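Local coordinates for flagellar hook associated protein type 3 FlgL (Legionella pneumophila subsp. pneumophila, PDB 5YTI), which probably serves as a structural junction protein of the bacterial flagellum, joining the hook to the filament, at residues A[144-147]-A[153-156]; A[165-170]-A[353-358]; A[77-82]-A[134-139]. One frame throughout, in Å; residues are numbered along the deposited sequence.

Contact 1: residues A[144-147]-A[153-156]; sequences QPVS and QYVY
V146 and Y156 form the non-hydrogen-bonded pair of a short antiparallel beta hairpin made of strands 146-148 and 154-156, their CA atoms 4.8 Å apart. Both side chains stand on the same face of the hairpin, and V146 spreads its two methyls between two tyrosines. CG2 meets the edge of the Y156 ring, near its plane, at a loose 4.4 Å from CD1. CG1 is set anti to the backbone N (chi1 -167°) and reaches the Y154 ring, coming obliquely to within 4.3 Å of CD2. Y156 has CG anti to its own backbone N (chi1 176°), which brings the ring alongside P145, where CE1 lies 3.7 Å from P145 CB. The carbonyl O of P145 lies obliquely to the Y156 ring and receives a CA-H...O contact from Y156 CA at 3.3 Å. Beyond the ring, Y156 OH is hydrogen-bonded to D159 O. Helices 104-125 and 296-307 cover the V146 face: L122 and F297 pack on V146, and L118 and L122 on Y154. S147 and V155 belong to the opposite face and supply the hydrogen-bonded pair. One of their two bonds, S147 N to V155 O, is weak at 3.3 Å. S147 OG finds its polar partner in N157 OD1 while lying beside V155 CG2. The stronger bond runs from V155 N to S147 O, 2.9 Å long, with the donor nearly in line with the carbonyl bond at a C=O...N angle of 170°.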
# COMPACT_ATOMS: atom_id res chain seq x y z
N GLN A 144 11.77 -13.63 -15.52
CA GLN A 144 11.55 -14.09 -14.15
C GLN A 144 11.12 -12.86 -13.37
O GLN A 144 11.76 -11.80 -13.46
CB GLN A 144 12.84 -14.70 -13.57
CG GLN A 144 12.66 -15.68 -12.41
CD GLN A 144 13.94 -16.01 -11.66
OE1 GLN A 144 14.55 -15.14 -11.05
NE2 GLN A 144 14.34 -17.27 -11.67
N PRO A 145 10.01 -12.95 -12.64
CA PRO A 145 9.49 -11.70 -12.08
C PRO A 145 10.30 -11.10 -10.94
O PRO A 145 10.51 -9.89 -10.93
CB PRO A 145 8.07 -12.07 -11.62
CG PRO A 145 7.99 -13.55 -11.66
CD PRO A 145 8.99 -14.00 -12.70
N VAL A 146 10.73 -11.93 -9.98
CA VAL A 146 11.43 -11.45 -8.79
C VAL A 146 12.82 -12.05 -8.65
O VAL A 146 12.97 -13.29 -8.61
CB VAL A 146 10.65 -11.79 -7.52
CG1 VAL A 146 11.21 -11.02 -6.33
CG2 VAL A 146 9.18 -11.42 -7.70
N SER A 147 13.81 -11.15 -8.56
CA SER A 147 15.21 -11.52 -8.34
C SER A 147 15.87 -10.53 -7.38
O SER A 147 15.26 -9.53 -7.00
CB SER A 147 15.97 -11.51 -9.66
OG SER A 147 16.11 -10.19 -10.15
N GLN A 153 18.92 -5.51 -2.45
CA GLN A 153 17.46 -5.46 -2.38
C GLN A 153 16.81 -6.36 -3.48
O GLN A 153 17.41 -6.59 -4.54
CB GLN A 153 16.97 -3.99 -2.45
CG GLN A 153 16.96 -3.27 -1.10
CD GLN A 153 15.83 -3.71 -0.15
OE1 GLN A 153 15.56 -4.91 0.02
NE2 GLN A 153 15.17 -2.74 0.50
N TYR A 154 15.62 -6.90 -3.19
CA TYR A 154 14.79 -7.63 -4.19
C TYR A 154 14.02 -6.71 -5.10
O TYR A 154 13.30 -5.86 -4.60
CB TYR A 154 13.73 -8.49 -3.49
CG TYR A 154 14.29 -9.68 -2.79
CD1 TYR A 154 14.78 -9.58 -1.51
CD2 TYR A 154 14.34 -10.90 -3.42
CE1 TYR A 154 15.30 -10.67 -0.86
CE2 TYR A 154 14.87 -11.99 -2.79
CZ TYR A 154 15.35 -11.87 -1.51
OH TYR A 154 15.88 -12.95 -0.87
N VAL A 155 14.12 -6.90 -6.42
CA VAL A 155 13.40 -6.06 -7.40
C VAL A 155 12.44 -6.89 -8.24
O VAL A 155 12.49 -8.11 -8.25
CB VAL A 155 14.35 -5.30 -8.38
CG1 VAL A 155 15.36 -4.46 -7.62
CG2 VAL A 155 15.06 -6.25 -9.35
N TYR A 156 11.58 -6.19 -8.98
CA TYR A 156 10.57 -6.80 -9.84
C TYR A 156 10.86 -6.45 -11.31
O TYR A 156 10.96 -5.27 -11.69
CB TYR A 156 9.17 -6.34 -9.40
CG TYR A 156 8.07 -6.83 -10.28
CD1 TYR A 156 7.71 -8.17 -10.30
CD2 TYR A 156 7.38 -5.96 -11.10
CE1 TYR A 156 6.70 -8.62 -11.12
CE2 TYR A 156 6.36 -6.41 -11.93
CZ TYR A 156 6.03 -7.73 -11.93
OH TYR A 156 5.04 -8.18 -12.76

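Contact 2: residues A[165-170]-A[353-358]; sequences QAVTTS and ETAEKA
The carbonyl O of V167 faces helix 316-374, where it accepts a hydrogen bond from N359 ND2 and lies 3.7 Å from the methyl CB of A355. The bond satisfies a backbone acceptor at a largely buried place, just where strand 164-168 turns a corner. A355 CB points at the strand and is met by two side chains. T168 directs its CG2 at the helix, the methyl lying anti to its carbonyl carbon and beside the backbone N (OG1 chi1 74°), and places CG2 at 3.4 Å from A355 CB. V167, at the corner itself, sets its CG2 more loosely, 4.2 Å from A355 CB. No hydrogen bond joins the two segments; their interface is methyl packing together with the V167 carbonyl against A355 CB. Strands 164-168 and 171-174 form a tight antiparallel hairpin, and this contact lays the end of strand 164-168, V167 and T168, against helix 316-374, probably like the beta hairpin that rests on the helices of domain D1 in flagellin. The small side chain of A355 lets the strand come close, with CA atoms of T168 and A355 6.2 Å apart. L352 and N359, one turn before and after A355 along the same helix, touch V167 and T168 respectively. From helix 49-96, R66 packs on V167, and N65 ND2 donates a hydrogen bond to A166 O.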
# COMPACT_ATOMS: atom_id res chain seq x y z
N GLN A 165 -9.70 -10.97 -21.28
CA GLN A 165 -10.13 -11.94 -22.26
C GLN A 165 -11.63 -11.94 -22.44
O GLN A 165 -12.39 -11.99 -21.45
CB GLN A 165 -9.70 -13.32 -21.85
CG GLN A 165 -8.23 -13.52 -22.04
CD GLN A 165 -7.95 -14.80 -22.75
OE1 GLN A 165 -7.62 -14.77 -23.93
NE2 GLN A 165 -8.12 -15.94 -22.05
N ALA A 166 -12.06 -11.86 -23.71
CA ALA A 166 -13.46 -11.95 -24.07
C ALA A 166 -13.96 -13.34 -23.71
O ALA A 166 -13.40 -14.34 -24.18
CB ALA A 166 -13.64 -11.68 -25.56
N VAL A 167 -14.98 -13.41 -22.83
CA VAL A 167 -15.63 -14.66 -22.43
C VAL A 167 -17.16 -14.62 -22.59
O VAL A 167 -17.85 -15.60 -22.29
CB VAL A 167 -15.24 -15.04 -20.99
CG1 VAL A 167 -13.74 -15.24 -20.89
CG2 VAL A 167 -15.67 -13.98 -19.99
N THR A 168 -17.69 -13.47 -23.03
CA THR A 168 -19.02 -13.30 -23.65
C THR A 168 -18.88 -12.12 -24.62
O THR A 168 -17.76 -11.64 -24.83
CB THR A 168 -20.15 -13.00 -22.62
OG1 THR A 168 -20.04 -11.65 -22.14
CG2 THR A 168 -20.13 -14.01 -21.45
N THR A 169 -19.98 -11.62 -25.20
CA THR A 169 -19.89 -10.58 -26.27
C THR A 169 -19.44 -9.21 -25.77
O THR A 169 -18.96 -8.36 -26.56
CB THR A 169 -21.21 -10.38 -27.04
OG1 THR A 169 -21.99 -11.57 -27.00
CG2 THR A 169 -20.91 -10.00 -28.51
N SER A 170 -19.60 -8.99 -24.47
CA SER A 170 -19.36 -7.69 -23.89
C SER A 170 -18.76 -7.80 -22.49
O SER A 170 -18.87 -6.86 -21.70
CB SER A 170 -20.68 -6.93 -23.84
OG SER A 170 -21.59 -7.69 -23.07
N GLU A 353 -18.40 -18.30 -14.03
CA GLU A 353 -19.52 -19.23 -13.90
C GLU A 353 -20.82 -18.51 -14.37
O GLU A 353 -21.74 -19.15 -14.87
CB GLU A 353 -19.62 -19.88 -12.50
CG GLU A 353 -18.45 -20.82 -12.11
CD GLU A 353 -18.28 -22.09 -12.99
OE1 GLU A 353 -17.83 -23.12 -12.44
OE2 GLU A 353 -18.54 -22.10 -14.22
N THR A 354 -20.86 -17.19 -14.28
CA THR A 354 -21.91 -16.42 -14.96
C THR A 354 -21.88 -16.58 -16.48
O THR A 354 -22.91 -16.82 -17.11
CB THR A 354 -21.83 -14.92 -14.62
OG1 THR A 354 -22.91 -14.59 -13.76
CG2 THR A 354 -21.89 -14.02 -15.88
N ALA A 355 -20.69 -16.43 -17.07
CA ALA A 355 -20.53 -16.50 -18.51
C ALA A 355 -20.81 -17.91 -19.11
O ALA A 355 -21.28 -18.01 -20.24
CB ALA A 355 -19.14 -16.01 -18.89
N GLU A 356 -20.54 -18.98 -18.37
CA GLU A 356 -20.80 -20.36 -18.85
C GLU A 356 -22.31 -20.61 -19.08
O GLU A 356 -22.67 -21.33 -20.02
CB GLU A 356 -20.19 -21.42 -17.89
CG GLU A 356 -20.14 -22.87 -18.38
CD GLU A 356 -19.29 -23.79 -17.49
OE1 GLU A 356 -19.00 -23.43 -16.32
OE2 GLU A 356 -18.91 -24.88 -17.97
N LYS A 357 -23.17 -20.02 -18.23
CA LYS A 357 -24.63 -20.13 -18.38
C LYS A 357 -25.14 -19.22 -19.50
O LYS A 357 -26.12 -19.55 -20.19
CB LYS A 357 -25.38 -19.82 -17.07
CG LYS A 357 -26.91 -19.87 -17.18
N ALA A 358 -24.48 -18.07 -19.68
CA ALA A 358 -24.90 -17.06 -20.65
C ALA A 358 -24.46 -17.38 -22.08
O ALA A 358 -25.07 -16.91 -23.04
CB ALA A 358 -24.36 -15.70 -20.24

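Contact 3: residues A[77-82]-A[134-139]; sequences EGILSN and YMFSGS
I79 points from helix 49-96 into the loop 134-139 and touches two residues there, a helix-to-loop hydrophobic contact within the flagellin-type N-terminal helical region. Its two branches divide the work. CG2, set anti to the backbone N, reaches the edge of the F136 ring nearly in the ring plane, 3.9 Å from CE2. CG1 turns to M135, a selenomethionine, and lies 4.0 Å from its CE and equally near its SE. L80 adds a second methyl from the next position on the helix: CD2 approaches the end of the F136 ring obliquely, 4.1 Å from CZ. The two loop side chains thus reach the helix together, while the backbones stay well apart, with the CA atoms of I79 and M135 9.8 Å from each other. M135 also packs on its neighbour: its CG lies over one face of the F136 ring, offset toward the rim. The M135 chain then bends at its far end (chi3 68°), which turns CE to I79.

In the next shell, E76 packs on both M135 and F136, Y124 and T127 on I79, and V341 of helix 316-374 on L80. F183 of helix 179-184 makes an edge-to-face stack with F136. The loop backbone is pinned by hydrogen bonds of M135 with T127, F136 with G179 and S137 with D159, so the two inward-pointing side chains are offered from an anchored chain. Farther along the loop, S137 OG bonds back to Y134 O at 3.1 Å, the hydroxyl standing above the carbonyl plane, 52° out of it.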
# COMPACT_ATOMS: atom_id res chain seq x y z
N GLU A 77 -5.17 -19.38 -7.66
CA GLU A 77 -5.75 -19.35 -6.33
C GLU A 77 -4.85 -20.19 -5.43
O GLU A 77 -4.55 -19.80 -4.32
CB GLU A 77 -7.21 -19.85 -6.33
CG GLU A 77 -7.88 -20.00 -4.96
CD GLU A 77 -7.87 -18.72 -4.08
OE1 GLU A 77 -8.17 -17.61 -4.56
OE2 GLU A 77 -7.58 -18.83 -2.87
N GLY A 78 -4.37 -21.32 -5.95
CA GLY A 78 -3.62 -22.31 -5.15
C GLY A 78 -2.21 -21.91 -4.77
O GLY A 78 -1.69 -22.31 -3.72
N ILE A 79 -1.58 -21.12 -5.64
CA ILE A 79 -0.28 -20.52 -5.36
C ILE A 79 -0.42 -19.40 -4.32
O ILE A 79 0.30 -19.39 -3.33
CB ILE A 79 0.39 -19.99 -6.64
CG1 ILE A 79 0.75 -21.16 -7.58
CG2 ILE A 79 1.62 -19.15 -6.30
CD1 ILE A 79 1.76 -22.15 -7.02
N LEU A 80 -1.36 -18.49 -4.53
CA LEU A 80 -1.69 -17.51 -3.51
C LEU A 80 -2.05 -18.20 -2.20
O LEU A 80 -1.56 -17.81 -1.15
CB LEU A 80 -2.82 -16.59 -3.95
CG LEU A 80 -2.40 -15.58 -5.02
CD1 LEU A 80 -3.46 -14.52 -5.21
CD2 LEU A 80 -1.09 -14.88 -4.70
N SER A 81 -2.89 -19.23 -2.27
CA SER A 81 -3.27 -20.03 -1.07
C SER A 81 -2.06 -20.61 -0.28
O SER A 81 -2.01 -20.53 0.97
CB SER A 81 -4.21 -21.15 -1.55
OG SER A 81 -4.44 -22.13 -0.57
N ASN A 82 -1.12 -21.20 -1.04
CA ASN A 82 0.20 -21.65 -0.52
C ASN A 82 0.95 -20.51 0.17
O ASN A 82 1.58 -20.69 1.21
CB ASN A 82 1.14 -22.15 -1.66
CG ASN A 82 0.73 -23.49 -2.26
OD1 ASN A 82 0.11 -24.33 -1.61
ND2 ASN A 82 1.10 -23.69 -3.53
N TYR A 134 5.93 -17.18 -16.89
CA TYR A 134 5.74 -16.86 -15.46
C TYR A 134 4.35 -16.31 -15.15
O TYR A 134 3.85 -15.49 -15.90
CB TYR A 134 6.82 -15.88 -15.02
CG TYR A 134 8.20 -16.48 -15.07
CD1 TYR A 134 8.65 -17.32 -14.05
CD2 TYR A 134 9.05 -16.22 -16.14
CE1 TYR A 134 9.92 -17.88 -14.10
CE2 TYR A 134 10.32 -16.78 -16.20
CZ TYR A 134 10.75 -17.61 -15.19
OH TYR A 134 12.01 -18.15 -15.25
N MSE A 135 3.72 -16.73 -14.05
CA MSE A 135 2.35 -16.25 -13.78
C MSE A 135 2.28 -14.84 -13.28
O MSE A 135 1.28 -14.16 -13.51
CB MSE A 135 1.47 -17.16 -12.90
CG MSE A 135 1.96 -17.55 -11.52
SE MSE A 135 0.47 -18.36 -10.46
CE MSE A 135 0.10 -20.08 -11.36
N PHE A 136 3.33 -14.35 -12.63
CA PHE A 136 3.22 -13.04 -11.98
C PHE A 136 4.11 -11.99 -12.62
O PHE A 136 4.51 -11.02 -11.99
CB PHE A 136 3.57 -13.17 -10.50
CG PHE A 136 2.61 -14.02 -9.72
CD1 PHE A 136 1.26 -13.72 -9.71
CD2 PHE A 136 3.06 -15.08 -8.97
CE1 PHE A 136 0.37 -14.50 -8.98
CE2 PHE A 136 2.18 -15.85 -8.23
CZ PHE A 136 0.83 -15.56 -8.24
N SER A 137 4.42 -12.16 -13.88
CA SER A 137 5.33 -11.25 -14.54
C SER A 137 4.62 -10.21 -15.39
O SER A 137 5.26 -9.25 -15.84
CB SER A 137 6.28 -12.05 -15.41
OG SER A 137 5.52 -12.94 -16.20
N GLY A 138 3.32 -10.38 -15.62
CA GLY A 138 2.58 -9.44 -16.47
C GLY A 138 2.75 -9.78 -17.93
O GLY A 138 2.94 -10.93 -18.26
N SER A 139 2.71 -8.81 -18.81
CA SER A 139 2.85 -9.12 -20.24
C SER A 139 4.21 -9.74 -20.57
O SER A 139 4.34 -10.36 -21.62
CB SER A 139 2.71 -7.88 -21.10
OG SER A 139 3.99 -7.32 -21.29

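How the contacts relate
Followed from the N terminus, contact 3 comes first: it closes a loop of 51 residues, most of them helical, bringing the chain after helix 104-125 back to helix 49-96. Contact 1 then closes a short hairpin of five intervening residues. Contact 2 spans 182 residues, including the five-stranded sheet, before the chain returns along helix 316-374. The three are in series, none nesting in or crossing another. Contacts 1 and 3 touch: P145 CD packs 3.5 Å from Y134 CG, and Y156 OH probably bonds to F136 O. Contact 2 stands apart, its nearest atoms about 12 Å from contact 3 and about 17 Å from contact 1, farther along the helical rod.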